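Local atomic coordinates of filamentous hemagglutinin (Bordetella pertussis, PDB entry 1RWR), a protein that acts as an adhesin of the bacterial surface and carries a TPS domain that probably directs its export by two-partner secretion. Residues Ile253-Gln258 and Leu273-Ala278; Ile23-Ser28 and Leu69-Ser74. One frame throughout, in Å; residues are numbered along the deposited sequence.

Interaction 1 of 2, residues Ile253-Gln258 and Leu273-Ala278; sequences ITVSSQ and LSLKGA
Two neighbouring rungs of the right-handed parallel beta-helix pair here, in its ten-stranded parallel sheet. Strands 253-257 and 273-277 run in the same direction, with axes 4.7 Å apart and an angle of 1° between them. I253 pairs with L273, T254 with S274, V255 with L275 and S256 with K276.

The backbone bonds come first. I253 O accepts from S274 N, V255 N donates to S274 O, and V255 O accepts from K276 N at 2.8 Å. S257 N then donates to K276 O. The first two are nearly straight; the other two bend a little more. The first three acceptors are met almost along the C=O axis. The ladder frays at its end, where A278 N reaches S257 O in a weak bond of 3.1 Å. CA-H groups, such as that of T254, make further contacts with the same carbonyls. T254 and S256 bond to strand 229-234 on their other side.

The apolar contacts lie on the buried face, with I253, V255, L273 and L275. V255 and L275 lie side by side and point the same way. I253 and L273 meet more loosely, CB to CG at 4.2 Å. V255 also packs on V241 and I261 across the helix interior.

T254, S256, S274 and K276 occupy the other face. There a water donates to V255 O and also bonds S274 OG.

V255 CG2 and L275 CD2 lie 3.5 Å apart, closer than usual for two carbons.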
ATOM      1  N   ILE A 253      12.395   8.526 -10.308  1.00 14.05           N
ATOM      2  CA  ILE A 253      10.983   8.893 -10.279  1.00 14.62           C
ATOM      3  C   ILE A 253      10.423   8.603 -11.654  1.00 13.81           C
ATOM      4  O   ILE A 253      10.935   9.105 -12.688  1.00 13.84           O
ATOM      5  CB  ILE A 253      10.804  10.381  -9.892  1.00 14.75           C
ATOM      6  CG1 ILE A 253      11.229  10.640  -8.448  1.00 15.01           C
ATOM      7  CG2 ILE A 253       9.362  10.857 -10.106  1.00 16.22           C
ATOM      8  CD1 ILE A 253      11.378  12.119  -8.098  1.00 15.25           C
ATOM      9  N   THR A 254       9.392   7.801 -11.681  1.00 13.55           N
ATOM     10  CA  THR A 254       8.727   7.424 -12.918  1.00 14.15           C
ATOM     11  C   THR A 254       7.240   7.674 -12.782  1.00 14.83           C
ATOM     12  O   THR A 254       6.609   7.194 -11.831  1.00 14.58           O
ATOM     13  CB  THR A 254       8.968   5.951 -13.202  1.00 15.50           C
ATOM     14  OG1 THR A 254      10.379   5.677 -13.142  1.00 17.22           O
ATOM     15  CG2 THR A 254       8.503   5.555 -14.602  1.00 18.31           C
ATOM     16  N   VAL A 255       6.676   8.415 -13.723  1.00 14.70           N
ATOM     17  CA  VAL A 255       5.219   8.605 -13.775  1.00 14.56           C
ATOM     18  C   VAL A 255       4.700   8.196 -15.147  1.00 16.12           C
ATOM     19  O   VAL A 255       5.209   8.681 -16.185  1.00 17.79           O
ATOM     20  CB  VAL A 255       4.835  10.079 -13.473  1.00 14.37           C
ATOM     21  CG1 VAL A 255       3.342  10.212 -13.390  1.00 13.94           C
ATOM     22  CG2 VAL A 255       5.478  10.581 -12.239  1.00 14.61           C
ATOM     23  N   SER A 256       3.682   7.354 -15.160  1.00 16.30           N
ATOM     24  CA  SER A 256       3.023   6.872 -16.377  1.00 16.73           C
ATOM     25  C   SER A 256       1.528   7.153 -16.237  1.00 17.22           C
ATOM     26  O   SER A 256       0.903   6.801 -15.231  1.00 17.53           O
ATOM     27  CB  SER A 256       3.327   5.380 -16.564  1.00 17.43           C
ATOM     28  OG  SER A 256       2.555   4.787 -17.619  1.00 21.40           O
ATOM     29  N   SER A 257       0.949   7.815 -17.233  1.00 16.73           N
ATOM     30  CA  SER A 257      -0.454   8.149 -17.209  1.00 16.16           C
ATOM     31  C   SER A 257      -1.097   7.924 -18.557  1.00 17.14           C
ATOM     32  O   SER A 257      -0.480   8.200 -19.581  1.00 18.34           O
ATOM     33  CB  SER A 257      -0.625   9.606 -16.775  1.00 16.14           C
ATOM     34  OG  SER A 257      -2.001   9.996 -16.757  1.00 15.72           O
ATOM     35  N   GLN A 258      -2.332   7.447 -18.556  1.00 17.21           N
ATOM     36  CA  GLN A 258      -3.133   7.370 -19.796  1.00 18.24           C
ATOM     37  C   GLN A 258      -3.972   8.632 -19.985  1.00 17.83           C
ATOM     38  O   GLN A 258      -4.898   8.655 -20.805  1.00 19.17           O
ATOM     39  CB  GLN A 258      -3.957   6.084 -19.835  1.00 18.11           C
ATOM     40  CG  GLN A 258      -3.094   4.826 -19.785  1.00 20.64           C
ATOM     41  CD  GLN A 258      -2.010   4.828 -20.851  1.00 25.03           C
ATOM     42  OE1 GLN A 258      -0.820   4.570 -20.564  1.00 28.44           O
ATOM     43  NE2 GLN A 258      -2.408   5.142 -22.087  1.00 24.51           N
ATOM     44  N   LEU A 273      14.518  10.722 -14.143  1.00 17.96           N
ATOM     45  CA  LEU A 273      13.197  11.265 -13.892  1.00 18.90           C
ATOM     46  C   LEU A 273      12.437  11.134 -15.220  1.00 19.06           C
ATOM     47  O   LEU A 273      12.796  11.751 -16.221  1.00 19.21           O
ATOM     48  CB  LEU A 273      13.335  12.715 -13.404  1.00 19.51           C
ATOM     49  CG  LEU A 273      12.299  13.291 -12.450  1.00 21.53           C
ATOM     50  CD1 LEU A 273      12.776  14.550 -11.782  1.00 23.65           C
ATOM     51  CD2 LEU A 273      11.058  13.560 -13.284  1.00 24.69           C
ATOM     52  N   SER A 274      11.424  10.283 -15.260  1.00 18.54           N
ATOM     53  CA  SER A 274      10.727  10.007 -16.497  1.00 19.07           C
ATOM     54  C   SER A 274       9.217  10.176 -16.342  1.00 19.01           C
ATOM     55  O   SER A 274       8.587   9.568 -15.430  1.00 18.61           O
ATOM     56  CB  SER A 274      11.087   8.604 -16.934  1.00 19.63           C
ATOM     57  OG  SER A 274      10.238   8.161 -17.970  1.00 24.07           O
ATOM     58  N   LEU A 275       8.636  10.996 -17.212  1.00 18.36           N
ATOM     59  CA  LEU A 275       7.200  11.266 -17.222  1.00 18.85           C
ATOM     60  C   LEU A 275       6.598  10.895 -18.584  1.00 19.54           C
ATOM     61  O   LEU A 275       7.028  11.395 -19.640  1.00 20.06           O
ATOM     62  CB  LEU A 275       6.899  12.723 -16.872  1.00 19.10           C
ATOM     63  CG  LEU A 275       7.635  13.357 -15.662  1.00 21.09           C
ATOM     64  CD1 LEU A 275       7.242  14.820 -15.498  1.00 22.22           C
ATOM     65  CD2 LEU A 275       7.381  12.624 -14.328  1.00 22.41           C
ATOM     66  N   LYS A 276       5.627  10.011 -18.593  1.00 18.59           N
ATOM     67  CA  LYS A 276       5.069   9.573 -19.844  1.00 19.46           C
ATOM     68  C   LYS A 276       3.562   9.616 -19.704  1.00 19.30           C
ATOM     69  O   LYS A 276       2.986   8.851 -18.926  1.00 17.14           O
ATOM     70  CB  LYS A 276       5.520   8.155 -20.218  1.00 20.87           C
ATOM     71  CG  LYS A 276       7.034   7.898 -20.256  1.00 25.42           C
ATOM     72  CD  LYS A 276       7.626   8.084 -21.636  1.00 30.56           C
ATOM     73  CE  LYS A 276       8.965   7.325 -21.825  1.00 32.30           C
ATOM     74  NZ  LYS A 276       9.514   7.647 -23.198  1.00 35.70           N
ATOM     75  N   GLY A 277       2.922  10.532 -20.431  1.00 19.66           N
ATOM     76  CA  GLY A 277       1.473  10.624 -20.414  1.00 20.22           C
ATOM     77  C   GLY A 277       0.809  10.660 -21.759  1.00 20.73           C
ATOM     78  O   GLY A 277       1.418  11.028 -22.758  1.00 22.89           O
ATOM     79  N   ALA A 278      -0.463  10.310 -21.800  1.00 20.69           N
ATOM     80  CA  ALA A 278      -1.210  10.416 -23.029  1.00 21.81           C
ATOM     81  C   ALA A 278      -1.677  11.850 -23.254  1.00 22.29           C
ATOM     82  O   ALA A 278      -1.729  12.293 -24.383  1.00 25.27           O
ATOM     83  CB  ALA A 278      -2.374   9.452 -23.036  1.00 21.90           C
TER
HETATM   84  O   HOH W   1       7.299   6.967 -17.377  1.00 31.37           O

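Interaction 2 of 2, residues Ile23-Ser28 and Leu69-Ser74; sequences IADPNS and LTRQAS
The ring of P26 is the main bump of segment 23-28. It fits into a hollow lined by L69, R71 and A73. Its CD meets L69 CD2 at 3.7 Å and also touches the backbone O of R71. Its CG lies against R71 CG, and its CB faces the methyl of A73. The P26 ring and the R71 side chain slide past each other in opposite directions.

I23 fills the inner side of the hollow. Its CG1 sits in the crowded position between backbone N and carbonyl carbon (chi1 58°). From there CD1 comes within 4.1 Å of A73 CB. L69 CD2 touches both P26 CD and I23 CG1. Both segments are irregular loops leading into adjacent parallel strands, 31-36 and 75-80, at the N-terminal end of the beta-helix. I23 and L69 also pack on strand 45-50.

At the outer edge, D25 reaches across to T70 and R71. Its CG is anti to the backbone N (chi1 -159°). D25 OD1 takes T70 N at 2.9 Å, from above the carboxylate plane. T70 OG1 donates to D25 OD2 at 2.7 Å, and OD2 accepts with its syn lone pair. R71 NH1 adds a salt bridge to D25 OD2, through a weak hydrogen bond of 3.0 Å. The carboxylate and guanidinium planes stand 63° apart, with D25 at the guanidinium edge. The carbonyl oxygens of P26 and N27 lie over one guanidinium face.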
ATOM      1  N   ILE A  23      -3.573 -15.193  12.656  1.00 14.16           N
ATOM      2  CA  ILE A  23      -3.750 -15.424  11.247  1.00 13.04           C
ATOM      3  C   ILE A  23      -3.961 -16.918  10.961  1.00 14.12           C
ATOM      4  O   ILE A  23      -3.536 -17.771  11.749  1.00 13.56           O
ATOM      5  CB  ILE A  23      -2.527 -14.902  10.437  1.00 12.77           C
ATOM      6  CG1 ILE A  23      -1.203 -15.560  10.872  1.00 12.07           C
ATOM      7  CG2 ILE A  23      -2.371 -13.381  10.574  1.00 14.75           C
ATOM      8  CD1 ILE A  23      -0.049 -15.283   9.866  1.00 14.55           C
ATOM      9  N   ALA A  24      -4.600 -17.193   9.831  1.00 14.14           N
ATOM     10  CA  ALA A  24      -4.810 -18.536   9.326  1.00 13.96           C
ATOM     11  C   ALA A  24      -3.515 -19.206   8.942  1.00 14.52           C
ATOM     12  O   ALA A  24      -2.545 -18.565   8.510  1.00 13.33           O
ATOM     13  CB  ALA A  24      -5.775 -18.502   8.122  1.00 14.75           C
ATOM     14  N   ASP A  25      -3.492 -20.527   9.074  1.00 14.92           N
ATOM     15  CA  ASP A  25      -2.324 -21.294   8.613  1.00 15.22           C
ATOM     16  C   ASP A  25      -2.081 -20.977   7.138  1.00 15.58           C
ATOM     17  O   ASP A  25      -3.031 -20.988   6.351  1.00 17.22           O
ATOM     18  CB  ASP A  25      -2.593 -22.785   8.816  1.00 15.79           C
ATOM     19  CG  ASP A  25      -1.353 -23.615   8.864  1.00 17.39           C
ATOM     20  OD1 ASP A  25      -0.258 -23.070   9.141  1.00 16.89           O
ATOM     21  OD2 ASP A  25      -1.416 -24.865   8.648  1.00 20.42           O
ATOM     22  N   PRO A  26      -0.856 -20.654   6.736  1.00 15.74           N
ATOM     23  CA  PRO A  26      -0.588 -20.365   5.329  1.00 15.70           C
ATOM     24  C   PRO A  26      -0.711 -21.584   4.441  1.00 16.13           C
ATOM     25  O   PRO A  26      -0.588 -22.740   4.897  1.00 16.68           O
ATOM     26  CB  PRO A  26       0.869 -19.873   5.309  1.00 15.97           C
ATOM     27  CG  PRO A  26       1.461 -20.405   6.525  1.00 16.97           C
ATOM     28  CD  PRO A  26       0.343 -20.421   7.574  1.00 16.06           C
ATOM     29  N   ASN A  27      -0.932 -21.319   3.168  1.00 16.61           N
ATOM     30  CA  ASN A  27      -0.951 -22.376   2.171  1.00 16.79           C
ATOM     31  C   ASN A  27       0.460 -22.806   1.841  1.00 17.94           C
ATOM     32  O   ASN A  27       1.415 -22.315   2.455  1.00 16.82           O
ATOM     33  CB  ASN A  27      -1.738 -21.967   0.892  1.00 17.26           C
ATOM     34  CG  ASN A  27      -1.146 -20.740   0.177  1.00 16.42           C
ATOM     35  OD1 ASN A  27       0.087 -20.520   0.185  1.00 16.61           O
ATOM     36  ND2 ASN A  27      -2.014 -19.959  -0.482  1.00 16.20           N
ATOM     37  N   SER A  28       0.568 -23.687   0.835  1.00 20.16           N
ATOM     38  CA  SER A  28       1.846 -24.271   0.402  1.00 21.95           C
ATOM     39  C   SER A  28       2.836 -23.256  -0.153  1.00 21.97           C
ATOM     40  O   SER A  28       4.061 -23.512  -0.173  1.00 23.65           O
ATOM     41  CB  SER A  28       1.571 -25.380  -0.659  1.00 23.09           C
ATOM     42  OG  SER A  28       0.955 -24.827  -1.841  1.00 25.64           O
ATOM     43  N   LEU A  69      -1.091 -22.080  13.371  1.00 15.38           N
ATOM     44  CA  LEU A  69       0.056 -22.285  12.510  1.00 15.13           C
ATOM     45  C   LEU A  69       0.684 -23.675  12.618  1.00 15.85           C
ATOM     46  O   LEU A  69       0.951 -24.145  13.720  1.00 16.26           O
ATOM     47  CB  LEU A  69       1.162 -21.266  12.785  1.00 14.81           C
ATOM     48  CG  LEU A  69       0.806 -19.792  12.576  1.00 14.15           C
ATOM     49  CD1 LEU A  69       1.991 -18.879  12.901  1.00 15.63           C
ATOM     50  CD2 LEU A  69       0.196 -19.548  11.150  1.00 15.43           C
ATOM     51  N   THR A  70       0.864 -24.315  11.467  1.00 15.62           N
ATOM     52  CA  THR A  70       1.768 -25.450  11.310  1.00 16.51           C
ATOM     53  C   THR A  70       3.089 -25.016  10.645  1.00 17.57           C
ATOM     54  O   THR A  70       4.077 -25.770  10.641  1.00 17.90           O
ATOM     55  CB  THR A  70       1.132 -26.575  10.484  1.00 17.50           C
ATOM     56  OG1 THR A  70       0.873 -26.147   9.141  1.00 16.83           O
ATOM     57  CG2 THR A  70      -0.182 -27.003  11.043  1.00 17.64           C
ATOM     58  N   ARG A  71       3.086 -23.817  10.061  1.00 17.79           N
ATOM     59  CA  ARG A  71       4.269 -23.169   9.526  1.00 18.83           C
ATOM     60  C   ARG A  71       3.989 -21.657   9.523  1.00 17.70           C
ATOM     61  O   ARG A  71       2.858 -21.224   9.611  1.00 16.77           O
ATOM     62  CB  ARG A  71       4.614 -23.608   8.108  1.00 20.64           C
ATOM     63  CG  ARG A  71       3.518 -23.375   7.083  1.00 28.07           C
ATOM     64  CD  ARG A  71       3.697 -24.315   5.814  1.00 36.48           C
ATOM     65  NE  ARG A  71       2.524 -24.766   5.050  1.00 43.28           N
ATOM     66  CZ  ARG A  71       1.242 -24.862   5.449  1.00 47.58           C
ATOM     67  NH1 ARG A  71       0.827 -24.503   6.662  1.00 48.50           N
ATOM     68  NH2 ARG A  71       0.335 -25.336   4.580  1.00 49.41           N
ATOM     69  N   GLN A  72       5.055 -20.894   9.382  1.00 15.81           N
ATOM     70  CA  GLN A  72       4.950 -19.450   9.335  1.00 14.72           C
ATOM     71  C   GLN A  72       4.661 -18.970   7.922  1.00 14.35           C
ATOM     72  O   GLN A  72       5.116 -19.550   6.944  1.00 13.73           O
ATOM     73  CB  GLN A  72       6.221 -18.817   9.900  1.00 14.41           C
ATOM     74  CG  GLN A  72       6.440 -19.149  11.361  1.00 14.13           C
ATOM     75  CD  GLN A  72       7.777 -18.722  11.874  1.00 13.81           C
ATOM     76  OE1 GLN A  72       8.804 -19.091  11.275  1.00 16.95           O
ATOM     77  NE2 GLN A  72       7.799 -17.937  12.980  1.00 13.06           N
ATOM     78  N   ALA A  73       3.913 -17.866   7.838  1.00 13.55           N
ATOM     79  CA  ALA A  73       3.629 -17.223   6.579  1.00 13.37           C
ATOM     80  C   ALA A  73       4.804 -16.427   6.019  1.00 12.86           C
ATOM     81  O   ALA A  73       5.521 -15.770   6.749  1.00 13.37           O
ATOM     82  CB  ALA A  73       2.406 -16.264   6.775  1.00 13.63           C
ATOM     83  N   SER A  74       4.918 -16.410   4.703  1.00 13.56           N
ATOM     84  CA  SER A  74       5.735 -15.404   4.006  1.00 14.16           C
ATOM     85  C   SER A  74       4.953 -14.162   3.535  1.00 13.31           C
ATOM     86  O   SER A  74       5.552 -13.128   3.315  1.00 13.29           O
ATOM     87  CB  SER A  74       6.542 -16.039   2.872  1.00 14.94           C
ATOM     88  OG  SER A  74       5.705 -16.750   2.024  1.00 17.76           O
TER

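From the N terminus, the chain first passes I23-S28, on its way from strand 20-22 to strand 31-36. Interaction 2 closes when L69-S74 returns to it after 40 residues, just before strand 75-80. It joins two loops near the first strands of the ten-stranded sheet. The chain then winds on through the beta-helix. Interaction 1 opens at I253 and closes at L273-A278, after 14 residues that include strand 261-268. It joins strands near the other end of the same sheet. The two contacts are in series, and neither nests in nor crosses the other. The centres of interactions 1 and 2 are about 39 Å apart, on opposite sides of the chain's centre.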